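Local coordinates for 4-amino-4-deoxy-L-arabinose transferase or related glycosyltransferases of PMT family (Cupriavidus metallidurans, PDB 5EZM), which probably transfers 4-amino-4-deoxy-L-arabinose from a polyprenyl-phosphate carrier to lipid A, as an integral membrane glycosyltransferase of the GT-C fold, at residues A[169-174]-A[196-201]; A[542-547]-A[564-569]. All blocks are in the same frame, centred on the assembly; numbering follows the deposited sequence.

The two contacts belong to the helical membrane part and to the C-terminal domain of this glycosyltransferase, and lie on opposite sides of the chain's centre. Contact 1 comes first along the chain and joins helices 160-178 and 185-206 beside the bound decaprenyl phosphate. Contact 2 opens only after it has closed, and ties helix 544-550 and the strand leading into it to strand 566-569 in the mixed sheet of the C-terminal domain. Their centres are about 45 Å apart and their nearest atoms about 29 Å; they share no helix, strand or sheet. One borders the lipid-carrier pocket among the membrane helices, whereas the other joins a helix start to a strand of the C-terminal alpha/beta part.

Contact 1 of 2, residues A[169-174]-A[196-201]; sequences SCVLAF and WAAMGV. With DSL (mono-trans, octa-cis decaprenyl-phosphate), chain C.
On helices 160-178 and 185-206, segments 169-174 and 196-201 run almost antiparallel, their axes at 169° and 8.1 Å at closest approach, and Val171 and Ala198 have the nearest CA atoms. The methyl group of Ala198 points at the partner helix, where Val171 CG2 lies 3.6 Å from Ala198 CB. Cys170 CB meets the same methyl from a second direction at 3.9 Å. Val171 straddles the interface. Its CG2, anti to the carbonyl carbon, serves Ala198, while Val171 CG1, anti to the backbone N, turns to the lipid side and touches Met199 CG at 3.6 Å. Val171 CG1 also borders the bound decaprenyl phosphate, 3.7 Å from its C23. Met199 crosses Val171 at about a right angle. Its chain leaves with CG beside the backbone N, extends at chi2 and bends at chi3 (-71°), which lays SD and CE along the isoprenoid. Met199 CE lies 3.5 Å from C27 of the lipid and 3.4 Å above the plane of the Trp196 indole, offset toward its rim. Lipid C28 covers the same indole face, and Trp196 CH2 approaches C33 at 3.5 Å. Trp196 NE1 makes a hydrogen bond to Leu234 O. With no hydrogen bond between the two segments, their association is apolar, and one wall of the carrier pocket is built from it. An alanine in place of Trp196 would probably deprive the Met199 methyl and the isoprenoid of a broad surface to lie on, and would lose that hydrogen bond. Around this pair, helix 112-133 packs against Cys170 through Leu120 and Val124, and helix 236-257 packs against Trp196. Leu172 rests on helix 352-365, and the Phe174 ring meets Trp191, an earlier residue of helix 185-206.

Contact 2 of 2, residues A[542-547]-A[564-569]; sequences MSPDTY and RRVVVA
Val566 is the side chain most deeply engaged where strand 539-542 ends and helix 544-550 begins. An antiparallel hydrogen-bonded pair holds its backbone: Val566 N donates to Met542 O at 2.8 Å, nearly straight at 174°, and Met542 N returns a bond to Val566 O at 2.9 Å. Along the side chain, Val566 CB sits 4.1 Å from Met542 O. Val566 CG1, anti to the backbone N (chi1 -176°), reaches the Tyr547 ring at CD1, 4.0 Å away, while Val566 CG2 lies 3.8 Å from Pro544 CA. Ser543 occupies the N-cap position, so a strand runs straight into a helix whose first turn packs on the neighbouring antiparallel strand. Val568 extends this apolar patch: Val568 CG1 meets Tyr547 CE1 at 3.9 Å, and Val568 CG2 meets Met542 CE, whose chain bends at chi3, at 3.8 Å. Arg565 turns away from the helix, forming salt bridges to Asp490 and Asp562. In the mixed sheet of the C-terminal aminoarabinose transferase domain, strand 566-569 lies between strands 539-542 and 557-561; backbone hydrogen bonds join Val567 to Val559 and Ala560, and Val568 to Ala540, and Val558 touches both Val566 and Tyr547.

Contact 1 of 2, residues A[169-174]-A[196-201]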
ATOM      1  N   SER A 169      -2.396  12.711  -3.025  1.00 63.36           N
ATOM      2  CA  SER A 169      -1.364  13.714  -2.796  1.00 64.80           C
ATOM      3  C   SER A 169      -1.230  14.635  -3.999  1.00 67.35           C
ATOM      4  O   SER A 169      -0.894  15.816  -3.844  1.00 67.02           O
ATOM      5  CB  SER A 169      -0.026  13.044  -2.485  1.00 63.74           C
ATOM      6  OG  SER A 169       0.567  12.528  -3.662  1.00 65.95           O
ATOM      7  N   CYS A 170      -1.490  14.118  -5.203  1.00 68.79           N
ATOM      8  CA  CYS A 170      -1.578  14.999  -6.362  1.00 71.41           C
ATOM      9  C   CYS A 170      -2.803  15.904  -6.280  1.00 72.19           C
ATOM     10  O   CYS A 170      -2.752  17.059  -6.714  1.00 74.78           O
ATOM     11  CB  CYS A 170      -1.597  14.186  -7.655  1.00 72.55           C
ATOM     12  SG  CYS A 170       0.023  13.575  -8.158  1.00 72.81           S
ATOM     13  N   VAL A 171      -3.915  15.403  -5.730  1.00 70.11           N
ATOM     14  CA  VAL A 171      -5.086  16.258  -5.535  1.00 71.21           C
ATOM     15  C   VAL A 171      -4.732  17.444  -4.645  1.00 71.19           C
ATOM     16  O   VAL A 171      -4.957  18.610  -5.001  1.00 72.77           O
ATOM     17  CB  VAL A 171      -6.259  15.453  -4.946  1.00 71.51           C
ATOM     18  CG1 VAL A 171      -7.474  16.347  -4.761  1.00 72.45           C
ATOM     19  CG2 VAL A 171      -6.598  14.265  -5.830  1.00 71.63           C
ATOM     20  N   LEU A 172      -4.160  17.159  -3.471  1.00 69.22           N
ATOM     21  CA  LEU A 172      -3.811  18.220  -2.532  1.00 67.41           C
ATOM     22  C   LEU A 172      -2.773  19.164  -3.124  1.00 70.41           C
ATOM     23  O   LEU A 172      -2.953  20.388  -3.117  1.00 73.96           O
ATOM     24  CB  LEU A 172      -3.299  17.614  -1.227  1.00 62.86           C
ATOM     25  CG  LEU A 172      -2.764  18.624  -0.212  1.00 62.52           C
ATOM     26  CD1 LEU A 172      -3.886  19.516   0.278  1.00 64.98           C
ATOM     27  CD2 LEU A 172      -2.079  17.922   0.949  1.00 61.20           C
ATOM     28  N   ALA A 173      -1.675  18.611  -3.646  1.00 70.29           N
ATOM     29  CA  ALA A 173      -0.590  19.450  -4.151  1.00 69.10           C
ATOM     30  C   ALA A 173      -1.053  20.319  -5.310  1.00 70.95           C
ATOM     31  O   ALA A 173      -0.712  21.505  -5.378  1.00 73.93           O
ATOM     32  CB  ALA A 173       0.593  18.583  -4.576  1.00 67.90           C
ATOM     33  N   PHE A 174      -1.830  19.751  -6.235  1.00 69.34           N
ATOM     34  CA  PHE A 174      -2.314  20.544  -7.360  1.00 72.73           C
ATOM     35  C   PHE A 174      -3.284  21.620  -6.893  1.00 75.94           C
ATOM     36  O   PHE A 174      -3.278  22.740  -7.420  1.00 77.56           O
ATOM     37  CB  PHE A 174      -2.970  19.642  -8.407  1.00 73.45           C
ATOM     38  CG  PHE A 174      -2.018  18.677  -9.061  1.00 73.42           C
ATOM     39  CD1 PHE A 174      -0.648  18.881  -9.001  1.00 73.41           C
ATOM     40  CD2 PHE A 174      -2.495  17.563  -9.733  1.00 73.32           C
ATOM     41  CE1 PHE A 174       0.225  17.992  -9.597  1.00 72.58           C
ATOM     42  CE2 PHE A 174      -1.627  16.671 -10.332  1.00 71.86           C
ATOM     43  CZ  PHE A 174      -0.265  16.885 -10.264  1.00 71.76           C
ATOM     44  N   TRP A 196      -8.664  18.113 -10.562  1.00 79.25           N
ATOM     45  CA  TRP A 196      -9.838  17.304 -10.878  1.00 78.47           C
ATOM     46  C   TRP A 196      -9.447  16.005 -11.570  1.00 78.09           C
ATOM     47  O   TRP A 196     -10.029  14.948 -11.298  1.00 77.05           O
ATOM     48  CB  TRP A 196     -10.806  18.103 -11.746  1.00 77.33           C
ATOM     49  CG  TRP A 196     -11.552  19.144 -10.987  1.00 79.26           C
ATOM     50  CD1 TRP A 196     -11.195  20.451 -10.815  1.00 80.65           C
ATOM     51  CD2 TRP A 196     -12.797  18.976 -10.301  1.00 80.44           C
ATOM     52  NE1 TRP A 196     -12.138  21.105 -10.061  1.00 81.38           N
ATOM     53  CE2 TRP A 196     -13.133  20.222  -9.732  1.00 81.89           C
ATOM     54  CE3 TRP A 196     -13.662  17.893 -10.111  1.00 78.65           C
ATOM     55  CZ2 TRP A 196     -14.291  20.413  -8.985  1.00 82.46           C
ATOM     56  CZ3 TRP A 196     -14.811  18.086  -9.369  1.00 79.49           C
ATOM     57  CH2 TRP A 196     -15.117  19.336  -8.816  1.00 81.70           C
ATOM     58  N   ALA A 197      -8.464  16.067 -12.471  1.00 77.93           N
ATOM     59  CA  ALA A 197      -7.975  14.857 -13.120  1.00 75.73           C
ATOM     60  C   ALA A 197      -7.422  13.873 -12.097  1.00 74.24           C
ATOM     61  O   ALA A 197      -7.711  12.671 -12.160  1.00 74.55           O
ATOM     62  CB  ALA A 197      -6.908  15.214 -14.156  1.00 75.36           C
ATOM     63  N   ALA A 198      -6.629  14.369 -11.142  1.00 72.60           N
ATOM     64  CA  ALA A 198      -6.113  13.502 -10.089  1.00 70.04           C
ATOM     65  C   ALA A 198      -7.248  12.870  -9.294  1.00 69.20           C
ATOM     66  O   ALA A 198      -7.185  11.685  -8.945  1.00 65.16           O
ATOM     67  CB  ALA A 198      -5.179  14.288  -9.168  1.00 70.86           C
ATOM     68  N   MET A 199      -8.301  13.640  -9.005  1.00 72.78           N
ATOM     69  CA  MET A 199      -9.465  13.065  -8.336  1.00 72.61           C
ATOM     70  C   MET A 199     -10.092  11.963  -9.178  1.00 70.64           C
ATOM     71  O   MET A 199     -10.539  10.939  -8.644  1.00 69.68           O
ATOM     72  CB  MET A 199     -10.492  14.154  -8.022  1.00 75.29           C
ATOM     73  CG  MET A 199     -10.173  14.945  -6.763  1.00 77.33           C
ATOM     74  SD  MET A 199     -11.499  16.060  -6.267  1.00 81.26           S
ATOM     75  CE  MET A 199     -11.387  17.298  -7.556  1.00 83.76           C
ATOM     76  N   GLY A 200     -10.126  12.152 -10.499  1.00 69.92           N
ATOM     77  CA  GLY A 200     -10.635  11.105 -11.370  1.00 70.66           C
ATOM     78  C   GLY A 200      -9.819   9.829 -11.281  1.00 70.85           C
ATOM     79  O   GLY A 200     -10.368   8.732 -11.126  1.00 73.44           O
ATOM     80  N   VAL A 201      -8.492   9.957 -11.371  1.00 67.27           N
ATOM     81  CA  VAL A 201      -7.625   8.789 -11.233  1.00 64.85           C
ATOM     82  C   VAL A 201      -7.855   8.115  -9.886  1.00 68.44           C
ATOM     83  O   VAL A 201      -7.884   6.881  -9.788  1.00 68.65           O
ATOM     84  CB  VAL A 201      -6.151   9.193 -11.420  1.00 61.95           C
ATOM     85  CG1 VAL A 201      -5.247   7.980 -11.259  1.00 59.13           C
ATOM     86  CG2 VAL A 201      -5.941   9.848 -12.778  1.00 61.01           C
TER
HETATM   87  C21 DSL C 602      -8.712  19.867  -0.161  1.00 81.97           C
HETATM   88  C22 DSL C 602      -8.714  19.687  -1.669  1.00 82.64           C
HETATM   89  C23 DSL C 602      -7.461  19.188  -2.376  1.00 84.58           C
HETATM   90  C24 DSL C 602      -9.822  19.969  -2.371  1.00 81.65           C
HETATM   91  C25 DSL C 602      -9.838  19.786  -3.911  1.00 80.59           C
HETATM   92  C26 DSL C 602     -11.161  19.072  -4.300  1.00 80.40           C
HETATM   93  C27 DSL C 602     -11.947  19.942  -5.339  1.00 81.00           C
HETATM   94  C28 DSL C 602     -11.182  20.937  -6.246  1.00 81.50           C
HETATM   95  C29 DSL C 602     -13.286  19.823  -5.440  1.00 82.52           C
HETATM   96  C30 DSL C 602     -14.048  18.823  -4.532  1.00 83.52           C
HETATM   97  C31 DSL C 602     -15.515  19.319  -4.301  1.00 83.68           C
HETATM   98  C32 DSL C 602     -16.529  18.173  -4.651  1.00 83.34           C
HETATM   99  C33 DSL C 602     -16.915  17.901  -6.117  1.00 82.79           C
HETATM  100  C34 DSL C 602     -17.076  17.428  -3.660  1.00 83.61           C

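Contact 2 of 2, residues A[542-547]-A[564-569]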
ATOM      1  N   MET A 542      -5.045 -26.961   0.250  1.00 60.87           N
ATOM      2  CA  MET A 542      -5.933 -26.878   1.403  1.00 63.26           C
ATOM      3  C   MET A 542      -5.103 -26.593   2.643  1.00 64.51           C
ATOM      4  O   MET A 542      -3.874 -26.619   2.609  1.00 63.46           O
ATOM      5  CB  MET A 542      -6.744 -28.166   1.569  1.00 65.10           C
ATOM      6  CG  MET A 542      -5.894 -29.390   1.863  1.00 66.05           C
ATOM      7  SD  MET A 542      -6.764 -30.927   1.509  1.00 67.38           S
ATOM      8  CE  MET A 542      -6.985 -30.785  -0.262  1.00 65.47           C
ATOM      9  N   SER A 543      -5.786 -26.298   3.741  1.00 66.09           N
ATOM     10  CA  SER A 543      -5.098 -26.174   5.012  1.00 66.57           C
ATOM     11  C   SER A 543      -4.834 -27.563   5.585  1.00 70.01           C
ATOM     12  O   SER A 543      -5.452 -28.544   5.161  1.00 72.84           O
ATOM     13  CB  SER A 543      -5.928 -25.336   5.980  1.00 69.44           C
ATOM     14  OG  SER A 543      -7.184 -25.935   6.237  1.00 73.71           O
ATOM     15  N   PRO A 544      -3.892 -27.685   6.525  1.00 71.10           N
ATOM     16  CA  PRO A 544      -3.668 -29.004   7.140  1.00 73.43           C
ATOM     17  C   PRO A 544      -4.908 -29.566   7.815  1.00 76.32           C
ATOM     18  O   PRO A 544      -5.201 -30.759   7.667  1.00 76.12           O
ATOM     19  CB  PRO A 544      -2.541 -28.730   8.144  1.00 75.50           C
ATOM     20  CG  PRO A 544      -1.826 -27.555   7.585  1.00 74.03           C
ATOM     21  CD  PRO A 544      -2.882 -26.701   6.949  1.00 71.61           C
ATOM     22  N   ASP A 545      -5.652 -28.731   8.547  1.00 78.91           N
ATOM     23  CA  ASP A 545      -6.880 -29.203   9.181  1.00 83.58           C
ATOM     24  C   ASP A 545      -7.906 -29.647   8.147  1.00 82.81           C
ATOM     25  O   ASP A 545      -8.678 -30.581   8.400  1.00 87.75           O
ATOM     26  CB  ASP A 545      -7.460 -28.113  10.082  1.00 88.26           C
ATOM     27  CG  ASP A 545      -6.609 -27.855  11.314  1.00 93.60           C
ATOM     28  OD1 ASP A 545      -6.117 -28.835  11.918  1.00 95.65           O
ATOM     29  OD2 ASP A 545      -6.430 -26.673  11.679  1.00 95.55           O
ATOM     30  N   THR A 546      -7.932 -28.998   6.980  1.00 77.02           N
ATOM     31  CA  THR A 546      -8.804 -29.462   5.905  1.00 73.78           C
ATOM     32  C   THR A 546      -8.358 -30.824   5.389  1.00 70.61           C
ATOM     33  O   THR A 546      -9.194 -31.691   5.109  1.00 71.52           O
ATOM     34  CB  THR A 546      -8.837 -28.439   4.768  1.00 70.68           C
ATOM     35  OG1 THR A 546      -9.381 -27.205   5.249  1.00 73.83           O
ATOM     36  CG2 THR A 546      -9.698 -28.941   3.620  1.00 67.86           C
ATOM     37  N   TYR A 547      -7.043 -31.031   5.261  1.00 67.66           N
ATOM     38  CA  TYR A 547      -6.539 -32.332   4.834  1.00 65.79           C
ATOM     39  C   TYR A 547      -6.920 -33.420   5.826  1.00 66.77           C
ATOM     40  O   TYR A 547      -7.315 -34.520   5.429  1.00 64.28           O
ATOM     41  CB  TYR A 547      -5.020 -32.286   4.660  1.00 66.06           C
ATOM     42  CG  TYR A 547      -4.418 -33.625   4.282  1.00 68.61           C
ATOM     43  CD1 TYR A 547      -4.303 -34.002   2.951  1.00 69.57           C
ATOM     44  CD2 TYR A 547      -3.971 -34.516   5.257  1.00 69.93           C
ATOM     45  CE1 TYR A 547      -3.762 -35.228   2.597  1.00 71.49           C
ATOM     46  CE2 TYR A 547      -3.430 -35.743   4.915  1.00 71.22           C
ATOM     47  CZ  TYR A 547      -3.326 -36.092   3.581  1.00 73.50           C
ATOM     48  OH  TYR A 547      -2.788 -37.308   3.222  1.00 77.12           O
ATOM     49  N   ARG A 564       1.608 -23.586   6.078  1.00 77.35           N
ATOM     50  CA  ARG A 564       0.273 -23.036   5.920  1.00 79.98           C
ATOM     51  C   ARG A 564      -0.594 -23.777   4.914  1.00 77.54           C
ATOM     52  O   ARG A 564      -1.794 -23.489   4.834  1.00 79.23           O
ATOM     53  CB  ARG A 564       0.352 -21.555   5.508  1.00 84.07           C
ATOM     54  CG  ARG A 564       1.017 -20.656   6.543  1.00 93.28           C
ATOM     55  CD  ARG A 564       0.970 -19.185   6.139  1.00 99.98           C
ATOM     56  NE  ARG A 564      -0.399 -18.700   5.976  1.00105.83           N
ATOM     57  CZ  ARG A 564      -1.003 -18.534   4.802  1.00107.81           C
ATOM     58  NH1 ARG A 564      -0.356 -18.807   3.678  1.00107.17           N
ATOM     59  NH2 ARG A 564      -2.253 -18.092   4.751  1.00109.35           N
ATOM     60  N   ARG A 565      -0.041 -24.718   4.152  1.00 72.24           N
ATOM     61  CA  ARG A 565      -0.807 -25.339   3.085  1.00 67.97           C
ATOM     62  C   ARG A 565      -0.304 -26.753   2.829  1.00 69.88           C
ATOM     63  O   ARG A 565       0.881 -27.056   3.003  1.00 73.15           O
ATOM     64  CB  ARG A 565      -0.741 -24.503   1.794  1.00 64.39           C
ATOM     65  CG  ARG A 565       0.665 -24.066   1.418  1.00 61.99           C
ATOM     66  CD  ARG A 565       0.741 -23.275   0.117  1.00 56.36           C
ATOM     67  NE  ARG A 565       0.229 -21.911   0.222  1.00 53.01           N
ATOM     68  CZ  ARG A 565       0.874 -20.897   0.799  1.00 53.33           C
ATOM     69  NH1 ARG A 565       2.063 -21.078   1.362  1.00 51.44           N
ATOM     70  NH2 ARG A 565       0.317 -19.692   0.826  1.00 55.04           N
ATOM     71  N   VAL A 566      -1.238 -27.614   2.436  1.00 65.93           N
ATOM     72  CA  VAL A 566      -0.969 -28.951   1.927  1.00 63.56           C
ATOM     73  C   VAL A 566      -1.455 -28.987   0.485  1.00 62.44           C
ATOM     74  O   VAL A 566      -2.576 -28.547   0.193  1.00 65.27           O
ATOM     75  CB  VAL A 566      -1.672 -30.035   2.766  1.00 62.16           C
ATOM     76  CG1 VAL A 566      -1.289 -31.426   2.278  1.00 63.02           C
ATOM     77  CG2 VAL A 566      -1.353 -29.866   4.241  1.00 62.11           C
ATOM     78  N   VAL A 567      -0.612 -29.495  -0.410  1.00 58.07           N
ATOM     79  CA  VAL A 567      -0.902 -29.555  -1.838  1.00 57.55           C
ATOM     80  C   VAL A 567      -0.861 -31.013  -2.264  1.00 61.33           C
ATOM     81  O   VAL A 567       0.188 -31.669  -2.158  1.00 64.73           O
ATOM     82  CB  VAL A 567       0.085 -28.716  -2.663  1.00 56.12           C
ATOM     83  CG1 VAL A 567      -0.286 -28.770  -4.139  1.00 54.15           C
ATOM     84  CG2 VAL A 567       0.108 -27.279  -2.159  1.00 56.02           C
ATOM     85  N   VAL A 568      -1.992 -31.511  -2.766  1.00 59.54           N
ATOM     86  CA  VAL A 568      -2.187 -32.929  -3.031  1.00 58.13           C
ATOM     87  C   VAL A 568      -2.610 -33.127  -4.483  1.00 57.63           C
ATOM     88  O   VAL A 568      -2.945 -32.180  -5.196  1.00 55.28           O
ATOM     89  CB  VAL A 568      -3.230 -33.550  -2.083  1.00 56.48           C
ATOM     90  CG1 VAL A 568      -2.818 -33.346  -0.633  1.00 58.30           C
ATOM     91  CG2 VAL A 568      -4.595 -32.938  -2.339  1.00 52.90           C
ATOM     92  N   ALA A 569      -2.591 -34.390  -4.908  1.00 60.41           N
ATOM     93  CA  ALA A 569      -3.089 -34.804  -6.213  1.00 61.64           C
ATOM     94  C   ALA A 569      -3.969 -36.038  -6.043  1.00 62.17           C
ATOM     95  O   ALA A 569      -3.894 -36.743  -5.033  1.00 59.87           O
ATOM     96  CB  ALA A 569      -1.946 -35.100  -7.191  1.00 62.51           C
TER